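Local coordinates for TarM (Staphylococcus aureus subsp. aureus 21178, PDB 4X7R), which is a GT-B-fold glycosyltransferase that holds uridine-5'-diphosphate in its cleft, at residues A[319-329]-A[350-361]. The protein carries 1 engineered substitution. Residues are numbered along the deposited sequence; the frame is centred on the assembly and turned at random.
With UDP (uridine-5'-diphosphate), chain E; SGN (2-deoxy-6-O-sulfo-2-(sulfoamino)-alpha-D-glucopyranose), chain C; 3YW ((2S)-2,3-dihydroxypropyl 2-acetamido-2-deoxy-alpha-D-glucopyranoside), chain F.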
loop_
_atom_site.group_PDB
_atom_site.type_symbol
_atom_site.label_atom_id
_atom_site.label_comp_id
_atom_site.label_asym_id
_atom_site.label_seq_id
_atom_site.Cartn_x
_atom_site.Cartn_y
_atom_site.Cartn_z
ATOM N N LYS A 319 3.133 29.088 13.367
ATOM C CA LYS A 319 1.859 28.383 13.492
ATOM C C LYS A 319 1.577 27.487 12.274
ATOM O O LYS A 319 0.770 27.824 11.404
ATOM C CB LYS A 319 0.713 29.371 13.766
ATOM C CG LYS A 319 0.910 30.212 15.017
ATOM C CD LYS A 319 0.114 31.492 14.934
ATOM C CE LYS A 319 0.361 32.348 16.140
ATOM N NZ LYS A 319 -0.759 33.293 16.364
ATOM N N ILE A 320 2.273 26.346 12.210
ATOM C CA ILE A 320 2.100 25.385 11.131
ATOM C C ILE A 320 1.562 24.091 11.730
ATOM O O ILE A 320 2.213 23.485 12.589
ATOM C CB ILE A 320 3.398 25.153 10.293
ATOM C CG1 ILE A 320 4.190 26.458 9.977
ATOM C CG2 ILE A 320 3.142 24.285 9.048
ATOM C CD1 ILE A 320 3.540 27.474 9.061
ATOM N N VAL A 321 0.360 23.687 11.293
ATOM C CA VAL A 321 -0.274 22.441 11.722
ATOM C C VAL A 321 -0.120 21.470 10.563
ATOM O O VAL A 321 -0.518 21.781 9.438
ATOM C CB VAL A 321 -1.750 22.621 12.169
ATOM C CG1 VAL A 321 -2.395 21.279 12.488
ATOM C CG2 VAL A 321 -1.851 23.551 13.368
ATOM N N GLY A 322 0.495 20.330 10.830
ATOM C CA GLY A 322 0.737 19.326 9.803
ATOM C C GLY A 322 -0.184 18.128 9.841
ATOM O O GLY A 322 -0.759 17.808 10.884
ATOM N N HIS A 323 -0.316 17.457 8.684
ATOM C CA HIS A 323 -1.107 16.243 8.511
ATOM C C HIS A 323 -0.526 15.480 7.324
ATOM O O HIS A 323 -0.588 15.969 6.198
ATOM C CB HIS A 323 -2.598 16.564 8.308
ATOM C CG HIS A 323 -3.481 15.357 8.282
ATOM N ND1 HIS A 323 -4.246 15.004 9.368
ATOM C CD2 HIS A 323 -3.711 14.476 7.284
ATOM C CE1 HIS A 323 -4.887 13.902 9.013
ATOM N NE2 HIS A 323 -4.589 13.545 7.769
ATOM N N ILE A 324 0.088 14.308 7.590
ATOM C CA ILE A 324 0.715 13.448 6.580
ATOM C C ILE A 324 0.019 12.092 6.588
ATOM O O ILE A 324 0.192 11.332 7.542
ATOM C CB ILE A 324 2.260 13.293 6.800
ATOM C CG1 ILE A 324 2.992 14.655 6.929
ATOM C CG2 ILE A 324 2.885 12.446 5.691
ATOM C CD1 ILE A 324 4.429 14.544 7.551
ATOM N N SER A 325 -0.764 11.779 5.531
ATOM C CA SER A 325 -1.471 10.498 5.423
ATOM C C SER A 325 -1.891 10.166 3.989
ATOM O O SER A 325 -1.748 10.995 3.082
ATOM C CB SER A 325 -2.723 10.513 6.304
ATOM O OG SER A 325 -3.773 11.267 5.718
ATOM N N ARG A 326 -2.463 8.948 3.805
ATOM C CA ARG A 326 -3.134 8.532 2.578
ATOM C C ARG A 326 -4.433 9.361 2.665
ATOM O O ARG A 326 -5.011 9.459 3.763
ATOM C CB ARG A 326 -3.526 7.047 2.639
ATOM C CG ARG A 326 -2.389 6.067 2.510
ATOM C CD ARG A 326 -2.913 4.632 2.524
ATOM N NE ARG A 326 -3.522 4.284 3.813
ATOM C CZ ARG A 326 -4.745 3.789 3.965
ATOM N NH1 ARG A 326 -5.509 3.551 2.908
ATOM N NH2 ARG A 326 -5.213 3.520 5.176
ATOM N N MET A 327 -4.859 10.004 1.559
ATOM C CA MET A 327 -6.070 10.837 1.613
ATOM C C MET A 327 -7.291 9.967 1.364
ATOM O O MET A 327 -7.795 9.883 0.245
ATOM C CB MET A 327 -5.970 12.035 0.666
ATOM C CG MET A 327 -4.828 12.949 0.999
ATOM S SD MET A 327 -5.175 14.560 0.306
ATOM C CE MET A 327 -3.755 15.424 0.782
ATOM N N VAL A 328 -7.731 9.270 2.422
ATOM C CA VAL A 328 -8.826 8.305 2.362
ATOM C C VAL A 328 -9.950 8.626 3.346
ATOM O O VAL A 328 -9.695 9.306 4.339
ATOM C CB VAL A 328 -8.330 6.823 2.473
ATOM C CG1 VAL A 328 -7.512 6.407 1.259
ATOM C CG2 VAL A 328 -7.583 6.553 3.780
ATOM N N PRO A 329 -11.193 8.129 3.102
ATOM C CA PRO A 329 -12.318 8.458 3.996
ATOM C C PRO A 329 -12.128 8.254 5.499
ATOM O O PRO A 329 -12.606 9.082 6.259
ATOM C CB PRO A 329 -13.452 7.585 3.454
ATOM C CG PRO A 329 -13.156 7.460 2.008
ATOM C CD PRO A 329 -11.661 7.334 1.939
ATOM N N VAL A 350 -2.488 30.921 11.515
ATOM C CA VAL A 350 -2.247 29.480 11.513
ATOM C C VAL A 350 -2.438 28.807 10.138
ATOM O O VAL A 350 -3.485 28.955 9.504
ATOM C CB VAL A 350 -2.938 28.754 12.706
ATOM C CG1 VAL A 350 -4.423 29.062 12.763
ATOM C CG2 VAL A 350 -2.686 27.242 12.700
ATOM N N LYS A 351 -1.394 28.093 9.686
ATOM C CA LYS A 351 -1.354 27.376 8.417
ATOM C C LYS A 351 -1.560 25.872 8.635
ATOM O O LYS A 351 -1.088 25.319 9.631
ATOM C CB LYS A 351 -0.003 27.606 7.712
ATOM C CG LYS A 351 0.199 29.002 7.113
ATOM C CD LYS A 351 1.551 29.125 6.371
ATOM C CE LYS A 351 1.600 28.447 5.010
ATOM N NZ LYS A 351 2.993 28.260 4.522
ATOM N N PHE A 352 -2.238 25.209 7.683
ATOM C CA PHE A 352 -2.479 23.774 7.707
ATOM C C PHE A 352 -1.874 23.173 6.447
ATOM O O PHE A 352 -2.285 23.516 5.332
ATOM C CB PHE A 352 -3.981 23.446 7.847
ATOM C CG PHE A 352 -4.582 23.734 9.208
ATOM C CD1 PHE A 352 -4.895 25.034 9.592
ATOM C CD2 PHE A 352 -4.869 22.702 10.093
ATOM C CE1 PHE A 352 -5.441 25.300 10.853
ATOM C CE2 PHE A 352 -5.427 22.969 11.351
ATOM C CZ PHE A 352 -5.707 24.266 11.722
ATOM N N HIS A 353 -0.842 22.325 6.631
ATOM C CA HIS A 353 -0.123 21.636 5.557
ATOM C C HIS A 353 -0.579 20.193 5.513
ATOM O O HIS A 353 -0.290 19.423 6.438
ATOM C CB HIS A 353 1.397 21.693 5.784
ATOM C CG HIS A 353 2.027 23.035 5.566
ATOM N ND1 HIS A 353 3.392 23.159 5.386
ATOM C CD2 HIS A 353 1.468 24.268 5.521
ATOM C CE1 HIS A 353 3.616 24.452 5.241
ATOM N NE2 HIS A 353 2.488 25.156 5.315
ATOM N N ILE A 354 -1.297 19.820 4.442
ATOM C CA ILE A 354 -1.832 18.477 4.286
ATOM C C ILE A 354 -1.101 17.748 3.163
ATOM O O ILE A 354 -1.232 18.121 1.996
ATOM C CB ILE A 354 -3.387 18.479 4.127
ATOM C CG1 ILE A 354 -4.073 19.339 5.229
ATOM C CG2 ILE A 354 -3.945 17.048 4.103
ATOM C CD1 ILE A 354 -5.561 19.559 5.068
ATOM N N TYR A 355 -0.329 16.706 3.525
ATOM C CA TYR A 355 0.430 15.892 2.580
ATOM C C TYR A 355 -0.248 14.572 2.290
ATOM O O TYR A 355 -0.900 14.001 3.170
ATOM C CB TYR A 355 1.850 15.628 3.100
ATOM C CG TYR A 355 2.752 16.841 3.059
ATOM C CD1 TYR A 355 2.791 17.743 4.120
ATOM C CD2 TYR A 355 3.587 17.080 1.966
ATOM C CE1 TYR A 355 3.634 18.851 4.097
ATOM C CE2 TYR A 355 4.437 18.186 1.935
ATOM C CZ TYR A 355 4.448 19.071 3.000
ATOM O OH TYR A 355 5.279 20.158 2.988
ATOM N N GLY A 356 -0.044 14.082 1.072
ATOM C CA GLY A 356 -0.570 12.804 0.615
ATOM C C GLY A 356 -1.430 12.908 -0.622
ATOM O O GLY A 356 -1.628 14.001 -1.162
ATOM N N GLU A 357 -1.925 11.755 -1.087
ATOM C CA GLU A 357 -2.800 11.625 -2.260
ATOM C C GLU A 357 -3.834 10.550 -1.951
ATOM O O GLU A 357 -3.596 9.688 -1.095
ATOM C CB GLU A 357 -2.012 11.214 -3.505
ATOM C CG GLU A 357 -0.959 12.212 -3.948
ATOM C CD GLU A 357 -0.046 11.687 -5.027
ATOM O OE1 GLU A 357 0.050 10.448 -5.207
ATOM O OE2 GLU A 357 0.587 12.531 -5.701
ATOM N N GLY A 358 -4.966 10.598 -2.646
ATOM C CA GLY A 358 -6.022 9.614 -2.454
ATOM C C GLY A 358 -7.371 10.048 -2.971
ATOM O O GLY A 358 -7.527 11.186 -3.416
ATOM N N SER A 359 -8.354 9.137 -2.878
ATOM C CA SER A 359 -9.723 9.285 -3.379
ATOM C C SER A 359 -10.470 10.566 -3.006
ATOM O O SER A 359 -11.199 11.085 -3.848
ATOM C CB SER A 359 -10.558 8.048 -3.063
ATOM O OG SER A 359 -10.710 7.849 -1.669
ATOM N N VAL A 360 -10.267 11.085 -1.776
ATOM C CA VAL A 360 -10.929 12.289 -1.250
ATOM C C VAL A 360 -10.217 13.627 -1.553
ATOM O O VAL A 360 -10.803 14.676 -1.266
ATOM C CB VAL A 360 -11.300 12.165 0.263
ATOM C CG1 VAL A 360 -12.100 10.893 0.554
ATOM C CG2 VAL A 360 -10.067 12.262 1.162
ATOM N N LYS A 361 -8.970 13.607 -2.089
ATOM C CA LYS A 361 -8.187 14.827 -2.372
ATOM C C LYS A 361 -8.962 15.939 -3.091
ATOM O O LYS A 361 -8.908 17.088 -2.645
ATOM C CB LYS A 361 -6.851 14.532 -3.082
ATOM C CG LYS A 361 -5.893 15.728 -3.057
ATOM C CD LYS A 361 -4.565 15.460 -3.738
ATOM C CE LYS A 361 -3.604 16.601 -3.510
ATOM N NZ LYS A 361 -2.752 16.862 -4.703
HETATM N N1 UDP E . 3.312 8.712 4.170
HETATM C C2 UDP E . 4.369 9.310 3.510
HETATM N N3 UDP E . 4.033 10.397 2.737
HETATM C C4 UDP E . 2.775 10.921 2.540
HETATM C C5 UDP E . 1.715 10.218 3.217
HETATM C C6 UDP E . 2.008 9.159 3.995
HETATM O O2 UDP E . 5.523 8.913 3.599
HETATM O O4 UDP E . 2.641 11.942 1.839
HETATM C "C1'" UDP E . 3.657 7.663 5.164
HETATM C "C2'" UDP E . 3.846 8.189 6.584
HETATM O "O2'" UDP E . 5.170 8.656 6.782
HETATM C "C3'" UDP E . 3.557 6.934 7.411
HETATM C "C4'" UDP E . 2.502 6.211 6.580
HETATM O "O4'" UDP E . 2.604 6.727 5.232
HETATM O "O3'" UDP E . 4.679 6.104 7.714
HETATM C "C5'" UDP E . 1.090 6.356 7.086
HETATM O "O5'" UDP E . 0.984 5.519 8.259
HETATM P PA UDP E . -0.294 5.424 9.226
HETATM O O1A UDP E . -0.139 4.245 10.106
HETATM O O2A UDP E . -0.382 6.721 10.047
HETATM O O3A UDP E . -1.570 5.279 8.336
HETATM P PB UDP E . -1.963 4.282 7.142
HETATM O O1B UDP E . -1.397 2.913 7.415
HETATM O O2B UDP E . -1.415 4.804 5.809
HETATM O O3B UDP E . -3.473 4.168 7.079
HETATM C C1 SGN C . -5.608 -0.944 0.615
HETATM C C2 SGN C . -6.073 0.540 0.668
HETATM C C3 SGN C . -5.097 1.482 -0.103
HETATM C C4 SGN C . -3.623 1.219 0.266
HETATM C C5 SGN C . -3.292 -0.294 0.233
HETATM C C6 SGN C . -1.857 -0.564 0.675
HETATM N N2 SGN C . -7.443 0.659 0.147
HETATM O O3 SGN C . -5.397 2.862 0.190
HETATM O O4 SGN C . -2.743 1.928 -0.630
HETATM O O5 SGN C . -4.225 -1.063 1.074
HETATM O O6 SGN C . -1.693 -0.052 1.995
HETATM S S1 SGN C . -8.591 0.871 1.427
HETATM O O1S SGN C . -8.336 2.209 2.125
HETATM O O2S SGN C . -8.481 -0.274 2.451
HETATM O O3S SGN C . -9.985 0.855 0.784
HETATM S S2 SGN C . -0.633 1.000 2.296
HETATM O O4S SGN C . -0.908 1.502 3.721
HETATM O O5S SGN C . -0.678 2.176 1.325
HETATM O O6S SGN C . 0.717 0.291 2.197
HETATM O O3A 3YW F . -5.759 -1.639 4.713
HETATM C C4A 3YW F . -2.671 -0.243 6.313
HETATM C C5A 3YW F . -4.069 -0.280 5.745
HETATM O O5 3YW F . -1.224 -0.227 9.028
HETATM C C6A 3YW F . -4.474 -1.668 5.316
HETATM C C5 3YW F . -0.367 0.689 9.723
HETATM C C6 3YW F . 0.940 -0.034 9.947
HETATM C C4 3YW F . -1.073 1.143 10.998
HETATM O O6 3YW F . 0.766 -1.225 10.701
HETATM C C3 3YW F . -2.299 1.958 10.601
HETATM O O4 3YW F . -0.205 1.962 11.775
HETATM O O3 3YW F . -3.032 2.399 11.745
HETATM O O7 3YW F . -5.959 1.324 10.030
HETATM C C7 3YW F . -5.434 2.134 9.273
HETATM C C8 3YW F . -6.216 3.235 8.622
HETATM N N2 3YW F . -4.132 2.095 8.987
HETATM C C2 3YW F . -3.201 1.186 9.637
HETATM C C1 3YW F . -2.473 0.311 8.602
HETATM O O1 3YW F . -2.471 0.785 7.285
HETATM O O2 3YW F . -4.137 0.610 4.631
#
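Ile-320 to Ile-324 pairs in parallel with Lys-351 to Tyr-355, the two strands of a beta-alpha-beta crossover through helix 333-346 in the Rossmann-like, GT-B-family domain. Backbone hydrogen bonds link the strands from Lys-351 N donating to Lys-319 O (2.8 Å) at one end to Ser-325 N donating to Tyr-355 O at the other. On one face of the sheet, CG2 of Ile-320, set anti to its own backbone N, stands over the centre of the His-353 ring, 3.7 Å from the centroid, in a CH-pi contact; CD1 of the same side chain runs beside Lys-351 CD. On the other face Val-321 sets CB over one face of the Phe-352 ring, offset toward the rim, and its CG1 lies 3.7 Å from CE2. Past the strands, Met-327 reaches over segment 350-361: CE meets Ile-354 CG2 at 3.7 Å, and SD lies 3.6 Å from Lys-361 CG. The first strand ends at the ligands, where Ile-324 CG2 touches the uracil of UDP at C4 (3.5 Å). Bent at chi3 (-65°), Arg-326 brings its guanidinium to the beta-phosphate: NE donates a hydrogen bond to O2B, while NH2 donates to O3B at 2.7 Å, nearly straight at 167°.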